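Local coordinates for protein Exo-beta-1,3-galactanase (Bifidobacterium bifidum, PDB 5FLW) that probably hydrolyses beta-1,3-linked galactans from a chain end, as an exo-acting glycoside hydrolase of family 43 built on a five-bladed beta-propeller, at residues A[81-86]-A[242-247]; A[150-155]-A[191-196]. All coordinates share one frame; numbering follows the deposited sequence.

Contact 1: A[81-86]-A[242-247]; sequences GERPKV and DSQVDI
Arg83 reaches across the middle of the protein to Gln244 and Asp246, its CA 8.7 Å from that of Asp246. The chain turns a corner here, in a left-handed backbone conformation. CG stands beside the backbone N (chi1 -60°), and from CG to NE the chain runs extended, carrying the guanidinium to the other segment. NH1 makes a salt bridge to Asp246 OD1 at 3.1 Å, with guanidinium and carboxylate only 28° from coplanar. Arg83 NH2 lies 3.0 Å from Gln244 OE1, which also sits at the guanidinium edge, although the amide plane is turned 88° from it; OE1 accepts from Trp268 NE1, while Gln244 NE2 bonds Ser205 OG. Water 3 joins NH2 to NE2, and water 2 accepts from Arg83 NH1 and lies beside the backbone O of Gln244. With NE salt-bridged to Asp138, all three guanidinium nitrogens have partners. Further along, Lys85 curls back so that NZ donates to Pro84 O at 2.9 Å, from above the carbonyl plane. Water 1 accepts from Lys85 NZ and Arg83 NH1 and lies 2.7 Å from Asp246 OD1. The contact spans the propeller centre, where family 43 enzymes have their active site, joining the innermost strands 80-88 and 244-250; the latter carries a classic beta bulge, Asp246 and Ile247 facing Ile264 of strand 261-266.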
ATOM      1  N   GLY A  81       2.504  -7.278  11.805  1.00 10.44           N
ATOM      2  CA  GLY A  81       1.524  -7.300  10.728  1.00  8.99           C
ATOM      3  C   GLY A  81       1.530  -5.937  10.072  1.00 10.42           C
ATOM      4  O   GLY A  81       1.073  -4.967  10.662  1.00 10.73           O
ATOM      5  N   GLU A  82       2.050  -5.871   8.853  1.00 10.37           N
ATOM      6  CA  GLU A  82       2.194  -4.607   8.142  1.00  9.64           C
ATOM      7  C   GLU A  82       1.537  -4.477   6.771  1.00 10.82           C
ATOM      8  O   GLU A  82       1.223  -5.463   6.119  1.00 10.67           O
ATOM      9  CB  GLU A  82       3.697  -4.331   7.956  1.00  9.70           C
ATOM     10  CG  GLU A  82       4.474  -4.118   9.246  1.00 10.89           C
ATOM     11  CD  GLU A  82       5.969  -3.976   9.023  1.00 14.87           C
ATOM     12  OE1 GLU A  82       6.448  -4.347   7.940  1.00 16.73           O
ATOM     13  OE2 GLU A  82       6.657  -3.490   9.934  1.00 16.46           O
ATOM     14  N   ARG A  83       1.353  -3.229   6.354  1.00  9.63           N
ATOM     15  CA  ARG A  83       0.842  -2.880   5.028  1.00  9.36           C
ATOM     16  C   ARG A  83      -0.468  -3.589   4.662  1.00  9.32           C
ATOM     17  O   ARG A  83      -0.576  -4.206   3.597  1.00 10.88           O
ATOM     18  CB  ARG A  83       1.897  -3.058   3.941  1.00 10.98           C
ATOM     19  CG  ARG A  83       3.129  -2.172   4.194  1.00 11.70           C
ATOM     20  CD  ARG A  83       4.111  -2.150   3.008  1.00 10.98           C
ATOM     21  NE  ARG A  83       5.241  -1.282   3.338  1.00 12.19           N
ATOM     22  CZ  ARG A  83       5.217   0.048   3.253  1.00 10.49           C
ATOM     23  NH1 ARG A  83       4.119   0.661   2.808  1.00 11.11           N
ATOM     24  NH2 ARG A  83       6.293   0.776   3.593  1.00 10.66           N
ATOM     25  N   PRO A  84      -1.508  -3.468   5.505  1.00  9.72           N
ATOM     26  CA  PRO A  84      -2.784  -4.130   5.202  1.00  9.46           C
ATOM     27  C   PRO A  84      -3.389  -3.580   3.916  1.00 10.64           C
ATOM     28  O   PRO A  84      -3.300  -2.382   3.627  1.00 11.29           O
ATOM     29  CB  PRO A  84      -3.671  -3.787   6.420  1.00 10.63           C
ATOM     30  CG  PRO A  84      -3.136  -2.463   6.921  1.00  9.80           C
ATOM     31  CD  PRO A  84      -1.615  -2.580   6.690  1.00  9.53           C
ATOM     32  N   LYS A  85      -4.018  -4.477   3.158  1.00  9.93           N
ATOM     33  CA  LYS A  85      -4.681  -4.132   1.909  1.00 11.95           C
ATOM     34  C   LYS A  85      -6.014  -4.870   1.861  1.00 10.79           C
ATOM     35  O   LYS A  85      -6.132  -5.977   2.393  1.00 11.00           O
ATOM     36  CB  LYS A  85      -3.828  -4.582   0.707  1.00 11.21           C
ATOM     37  CG  LYS A  85      -2.416  -3.969   0.658  1.00 12.74           C
ATOM     38  CD  LYS A  85      -2.499  -2.460   0.384  1.00 11.86           C
ATOM     39  CE  LYS A  85      -1.170  -1.736   0.690  1.00 10.41           C
ATOM     40  NZ  LYS A  85      -0.879  -1.726   2.154  1.00 10.39           N
ATOM     41  N   VAL A  86      -7.010  -4.270   1.201  1.00 12.16           N
ATOM     42  CA  VAL A  86      -8.338  -4.871   1.051  1.00 12.06           C
ATOM     43  C   VAL A  86      -8.757  -4.825  -0.416  1.00 12.96           C
ATOM     44  O   VAL A  86      -8.535  -3.821  -1.102  1.00 14.24           O
ATOM     45  CB  VAL A  86      -9.391  -4.173   1.961  1.00 11.89           C
ATOM     46  CG1 VAL A  86     -10.850  -4.612   1.646  1.00 11.97           C
ATOM     47  CG2 VAL A  86      -9.050  -4.422   3.448  1.00 12.61           C
ATOM     48  N   ASP A 242      11.089  13.402   1.109  1.00 15.65           N
ATOM     49  CA  ASP A 242      11.408  12.760   2.383  1.00 15.16           C
ATOM     50  C   ASP A 242      10.272  11.849   2.854  1.00 15.49           C
ATOM     51  O   ASP A 242       9.731  11.994   3.954  1.00 15.73           O
ATOM     52  CB  ASP A 242      11.822  13.781   3.451  1.00 15.60           C
ATOM     53  CG  ASP A 242      12.348  13.117   4.723  1.00 18.50           C
ATOM     54  OD1 ASP A 242      12.808  11.957   4.663  1.00 18.21           O
ATOM     55  OD2 ASP A 242      12.297  13.774   5.791  1.00 19.70           O
ATOM     56  N   SER A 243       9.877  10.923   1.977  1.00 16.04           N
ATOM     57  CA  SER A 243       8.838   9.963   2.312  1.00 14.17           C
ATOM     58  C   SER A 243       9.130   8.657   1.589  1.00 14.00           C
ATOM     59  O   SER A 243      10.022   8.579   0.739  1.00 15.01           O
ATOM     60  CB  SER A 243       7.425  10.479   1.947  1.00 14.19           C
ATOM     61  OG  SER A 243       7.161  10.387   0.549  1.00 15.07           O
ATOM     62  N   GLN A 244       8.343   7.638   1.922  1.00 13.02           N
ATOM     63  CA  GLN A 244       8.370   6.353   1.234  1.00 12.73           C
ATOM     64  C   GLN A 244       6.994   6.128   0.612  1.00 14.08           C
ATOM     65  O   GLN A 244       5.991   6.073   1.337  1.00 13.27           O
ATOM     66  CB  GLN A 244       8.685   5.207   2.207  1.00 11.51           C
ATOM     67  CG  GLN A 244       8.759   3.847   1.478  1.00 12.68           C
ATOM     68  CD  GLN A 244       8.975   2.659   2.407  1.00 11.89           C
ATOM     69  OE1 GLN A 244       8.609   2.710   3.581  1.00 14.00           O
ATOM     70  NE2 GLN A 244       9.589   1.583   1.882  1.00 13.57           N
ATOM     71  N   VAL A 245       6.948   6.003  -0.728  1.00 11.89           N
ATOM     72  CA  VAL A 245       5.666   5.824  -1.410  1.00 14.25           C
ATOM     73  C   VAL A 245       4.887   4.700  -0.743  1.00 15.04           C
ATOM     74  O   VAL A 245       5.428   3.636  -0.405  1.00 11.39           O
ATOM     75  CB  VAL A 245       5.830   5.581  -2.926  1.00 13.50           C
ATOM     76  CG1 VAL A 245       6.589   4.281  -3.219  1.00 12.29           C
ATOM     77  CG2 VAL A 245       4.459   5.543  -3.613  1.00 12.27           C
ATOM     78  N   ASP A 246       3.614   4.964  -0.503  1.00 11.78           N
ATOM     79  CA  ASP A 246       2.723   3.940   0.008  1.00 12.59           C
ATOM     80  C   ASP A 246       1.659   3.559  -0.996  1.00 13.79           C
ATOM     81  O   ASP A 246       1.416   2.371  -1.214  1.00 13.21           O
ATOM     82  CB  ASP A 246       2.027   4.392   1.287  1.00 13.26           C
ATOM     83  CG  ASP A 246       1.060   3.352   1.763  1.00 13.47           C
ATOM     84  OD1 ASP A 246       1.552   2.364   2.351  1.00 11.23           O
ATOM     85  OD2 ASP A 246      -0.164   3.489   1.476  1.00 13.02           O
ATOM     86  N   ILE A 247       1.003   4.553  -1.595  1.00 13.09           N
ATOM     87  CA  ILE A 247      -0.105   4.286  -2.506  1.00 14.43           C
ATOM     88  C   ILE A 247      -0.285   5.480  -3.435  1.00 14.99           C
ATOM     89  O   ILE A 247      -0.005   6.626  -3.062  1.00 14.54           O
ATOM     90  CB  ILE A 247      -1.394   3.942  -1.718  1.00 14.13           C
ATOM     91  CG1 ILE A 247      -2.463   3.338  -2.644  1.00 14.65           C
ATOM     92  CG2 ILE A 247      -1.898   5.163  -0.908  1.00 14.67           C
ATOM     93  CD1 ILE A 247      -3.532   2.566  -1.894  1.00 16.32           C
TER
HETATM   94  O   HOH W   1       1.579  -0.276   1.698  1.00 11.62           O
HETATM   95  O   HOH W   2       5.201   3.477   2.763  1.00 12.35           O
HETATM   96  O   HOH W   3       8.754  -0.848   3.532  1.00 13.86           O

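Contact 2: A[150-155]-A[191-196]; sequences YIMSED and PTIIKK
Thr192 OG1 accepts a hydrogen bond from the backbone N of Val248, while the main chain of the same residue receives the methyl end of Met152, with Met152 CE 3.6 Å from Thr192 CA. Thr192 points its side chain away from segment 150-155, so the hydroxyl serves strand 244-250 and leaves the meeting with Met152 to the backbone. Across the two segments the contact is otherwise apolar, and Met152 carries all of it. Its CB rests against the proline ring, with Met152 CB 3.7 Å from Pro191 CG. Beyond CB the chain is bent twice, at chi2 (86°) and chi3 (77°), which folds it into a hook over the strand. CG, at the first bend, meets the tip of Ile193, whose CD1 is 3.8 Å away. The sulfur follows, with SD 4.0 Å from Ile193 CD1, and CE then curls in over the peptide, 3.6 Å from Ile193 N and 3.9 Å from Ile193 CG1. The methionine thus packs against both Pro191 and Ile193, two side chains that project from the same face of their strand. Shortened to an alanine, this position would probably lose the cover over Ile193 CD1 and the Thr192-Ile193 peptide and open a gap between the strands. The axes of the two strands pass 7.6 Å apart and run roughly antiparallel, at 147°. They belong to successive blades of the propeller: 149-155 pairs with the inner strand 139-143 and with 159-165, whereas 191-196 is the innermost strand of the next blade, its Pro191 and Ile193 also packing on Trp202 of strand 199-205.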
ATOM      1  N   TYR A 150      -4.949  -8.768  -7.989  1.00 14.87           N
ATOM      2  CA  TYR A 150      -3.518  -9.007  -7.917  1.00 16.84           C
ATOM      3  C   TYR A 150      -2.981  -8.526  -6.585  1.00 14.51           C
ATOM      4  O   TYR A 150      -3.431  -7.506  -6.037  1.00 14.13           O
ATOM      5  CB  TYR A 150      -2.760  -8.246  -9.032  1.00 12.96           C
ATOM      6  CG  TYR A 150      -3.250  -8.636 -10.390  1.00 14.60           C
ATOM      7  CD1 TYR A 150      -4.336  -7.989 -10.982  1.00 16.83           C
ATOM      8  CD2 TYR A 150      -2.643  -9.687 -11.087  1.00 15.10           C
ATOM      9  CE1 TYR A 150      -4.818  -8.392 -12.252  1.00 15.93           C
ATOM     10  CE2 TYR A 150      -3.105 -10.088 -12.344  1.00 15.36           C
ATOM     11  CZ  TYR A 150      -4.185  -9.447 -12.932  1.00 15.20           C
ATOM     12  OH  TYR A 150      -4.599  -9.886 -14.173  1.00 18.27           O
ATOM     13  N   ILE A 151      -1.986  -9.250  -6.095  1.00 11.98           N
ATOM     14  CA  ILE A 151      -1.203  -8.801  -4.961  0.52 12.82           C
ATOM     15  C   ILE A 151       0.249  -8.652  -5.417  1.00 12.91           C
ATOM     16  O   ILE A 151       0.811  -9.558  -6.049  1.00 13.28           O
ATOM     17  CB  ILE A 151      -1.389  -9.724  -3.737  0.52 12.51           C
ATOM     18  CG1 ILE A 151      -0.621  -9.192  -2.523  0.52 15.62           C
ATOM     19  CG2 ILE A 151      -0.988 -11.141  -4.048  0.52 12.39           C
ATOM     20  CD1 ILE A 151      -1.063  -9.818  -1.232  0.52 10.36           C
ATOM     21  N   MET A 152       0.834  -7.483  -5.134  1.00 11.11           N
ATOM     22  CA  MET A 152       2.246  -7.260  -5.408  1.00 12.18           C
ATOM     23  C   MET A 152       3.014  -7.577  -4.142  1.00 13.48           C
ATOM     24  O   MET A 152       2.553  -7.262  -3.038  1.00 13.78           O
ATOM     25  CB  MET A 152       2.528  -5.816  -5.859  1.00 13.09           C
ATOM     26  CG  MET A 152       1.765  -5.373  -7.113  1.00 12.31           C
ATOM     27  SD  MET A 152       0.091  -4.723  -6.804  1.00 16.03           S
ATOM     28  CE  MET A 152       0.473  -3.069  -6.175  1.00 12.32           C
ATOM     29  N   SER A 153       4.184  -8.201  -4.293  1.00 10.83           N
ATOM     30  CA  SER A 153       4.857  -8.802  -3.140  1.00 13.00           C
ATOM     31  C   SER A 153       6.367  -8.728  -3.318  1.00 11.37           C
ATOM     32  O   SER A 153       6.917  -9.393  -4.205  1.00 12.29           O
ATOM     33  CB  SER A 153       4.433 -10.281  -2.987  1.00 12.31           C
ATOM     34  OG  SER A 153       5.271 -10.976  -2.063  1.00 12.41           O
ATOM     35  N   GLU A 154       7.044  -7.994  -2.434  1.00 11.81           N
ATOM     36  CA  GLU A 154       8.498  -7.890  -2.507  1.00 10.39           C
ATOM     37  C   GLU A 154       9.146  -9.145  -1.928  1.00  9.83           C
ATOM     38  O   GLU A 154       8.844  -9.553  -0.799  1.00 11.68           O
ATOM     39  CB  GLU A 154       8.996  -6.636  -1.779  1.00  9.94           C
ATOM     40  CG  GLU A 154      10.463  -6.278  -2.090  1.00 12.51           C
ATOM     41  CD  GLU A 154      11.486  -6.976  -1.190  1.00 16.47           C
ATOM     42  OE1 GLU A 154      11.206  -7.148   0.018  1.00 14.31           O
ATOM     43  OE2 GLU A 154      12.579  -7.354  -1.688  1.00 14.80           O
ATOM     44  N   ASP A 155      10.047  -9.746  -2.710  1.00 11.46           N
ATOM     45  CA  ASP A 155      10.689 -11.024  -2.405  1.00 12.03           C
ATOM     46  C   ASP A 155      12.194 -10.802  -2.538  1.00 13.41           C
ATOM     47  O   ASP A 155      12.707 -10.671  -3.664  1.00 11.57           O
ATOM     48  CB  ASP A 155      10.149 -12.064  -3.393  1.00 13.20           C
ATOM     49  CG  ASP A 155      10.941 -13.367  -3.442  1.00 10.94           C
ATOM     50  OD1 ASP A 155      11.965 -13.552  -2.751  1.00 12.61           O
ATOM     51  OD2 ASP A 155      10.507 -14.237  -4.259  1.00 14.11           O
ATOM     52  N   PRO A 191       5.105  -1.480  -2.965  1.00 12.13           N
ATOM     53  CA  PRO A 191       4.551  -1.362  -4.321  1.00 11.96           C
ATOM     54  C   PRO A 191       3.129  -0.809  -4.351  1.00 12.26           C
ATOM     55  O   PRO A 191       2.304  -1.077  -3.461  1.00 12.05           O
ATOM     56  CB  PRO A 191       4.565  -2.819  -4.823  1.00 12.13           C
ATOM     57  CG  PRO A 191       4.429  -3.637  -3.566  1.00 11.97           C
ATOM     58  CD  PRO A 191       5.287  -2.890  -2.562  1.00 12.27           C
ATOM     59  N   THR A 192       2.840  -0.089  -5.447  1.00 12.52           N
ATOM     60  CA  THR A 192       1.492   0.369  -5.765  1.00 13.50           C
ATOM     61  C   THR A 192       1.378   0.483  -7.289  1.00 13.92           C
ATOM     62  O   THR A 192       2.347   0.865  -7.954  1.00 15.70           O
ATOM     63  CB  THR A 192       1.173   1.694  -5.026  1.00 14.07           C
ATOM     64  OG1 THR A 192      -0.147   2.142  -5.374  1.00 14.48           O
ATOM     65  CG2 THR A 192       2.209   2.769  -5.321  1.00 13.88           C
ATOM     66  N   ILE A 193       0.207   0.121  -7.842  1.00 13.26           N
ATOM     67  CA  ILE A 193      -0.027   0.141  -9.287  1.00 15.17           C
ATOM     68  C   ILE A 193      -1.350   0.831  -9.590  1.00 16.76           C
ATOM     69  O   ILE A 193      -2.369   0.555  -8.947  1.00 15.81           O
ATOM     70  CB  ILE A 193      -0.032  -1.292  -9.901  1.00 16.19           C
ATOM     71  CG1 ILE A 193       1.369  -1.922  -9.824  1.00 17.35           C
ATOM     72  CG2 ILE A 193      -0.534  -1.304 -11.377  1.00 15.74           C
ATOM     73  CD1 ILE A 193       1.470  -3.370 -10.292  1.00 14.22           C
ATOM     74  N   ILE A 194      -1.345   1.666 -10.629  1.00 15.79           N
ATOM     75  CA  ILE A 194      -2.559   2.244 -11.197  1.00 15.46           C
ATOM     76  C   ILE A 194      -2.533   1.984 -12.700  1.00 17.20           C
ATOM     77  O   ILE A 194      -1.523   1.550 -13.269  1.00 17.31           O
ATOM     78  CB  ILE A 194      -2.769   3.762 -10.899  1.00 16.75           C
ATOM     79  CG1 ILE A 194      -1.638   4.629 -11.482  1.00 21.10           C
ATOM     80  CG2 ILE A 194      -2.946   4.026  -9.402  1.00 17.40           C
ATOM     81  CD1 ILE A 194      -1.834   5.068 -12.903  1.00 25.83           C
ATOM     82  N   LYS A 195      -3.673   2.228 -13.328  1.00 19.51           N
ATOM     83  CA  LYS A 195      -3.822   2.080 -14.772  1.00 17.84           C
ATOM     84  C   LYS A 195      -4.487   3.321 -15.355  1.00 18.96           C
ATOM     85  O   LYS A 195      -5.458   3.837 -14.795  1.00 20.79           O
ATOM     86  CB  LYS A 195      -4.725   0.874 -15.103  1.00 18.17           C
ATOM     87  CG  LYS A 195      -4.607   0.301 -16.537  1.00 20.91           C
ATOM     88  CD  LYS A 195      -5.701  -0.733 -16.770  1.00 19.01           C
ATOM     89  CE  LYS A 195      -5.532  -1.458 -18.077  1.00 20.77           C
ATOM     90  NZ  LYS A 195      -6.453  -2.610 -18.252  1.00 20.04           N
ATOM     91  N   LYS A 196      -3.956   3.801 -16.479  1.00 21.46           N
ATOM     92  CA  LYS A 196      -4.554   4.934 -17.176  1.00 24.08           C
ATOM     93  C   LYS A 196      -4.452   4.702 -18.679  1.00 26.14           C
ATOM     94  O   LYS A 196      -3.346   4.540 -19.214  1.00 23.73           O
ATOM     95  CB  LYS A 196      -3.863   6.250 -16.807  1.00 21.72           C
ATOM     96  CG  LYS A 196      -4.499   7.463 -17.460  1.00 21.72           C
ATOM     97  CD  LYS A 196      -3.585   8.668 -17.323  1.00 23.23           C
ATOM     98  CE  LYS A 196      -4.041   9.839 -18.162  1.00 24.33           C
ATOM     99  NZ  LYS A 196      -5.454  10.184 -17.867  1.00 28.70           N
TER

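From the N terminus the chain first builds the sheet holding strands 24-28 to 60-66, then enters segment 81-86 in the second blade, where contact 1 begins. Segment 150-155 follows in the third sheet and is joined, after two more strands, by 191-196 of the fourth: contact 2 closes this short loop between adjacent blades. It is nested inside the far longer loop that contact 1 closes when the chain arrives at 242-247, in the fifth blade. Contact 1 joins the second and fifth blades across the centre, and contact 2 the adjacent third and fourth, the contact centres about 11 Å apart. They meet where Thr192 packs on the last blade, its OG1 3.6 Å from Ile247 CA.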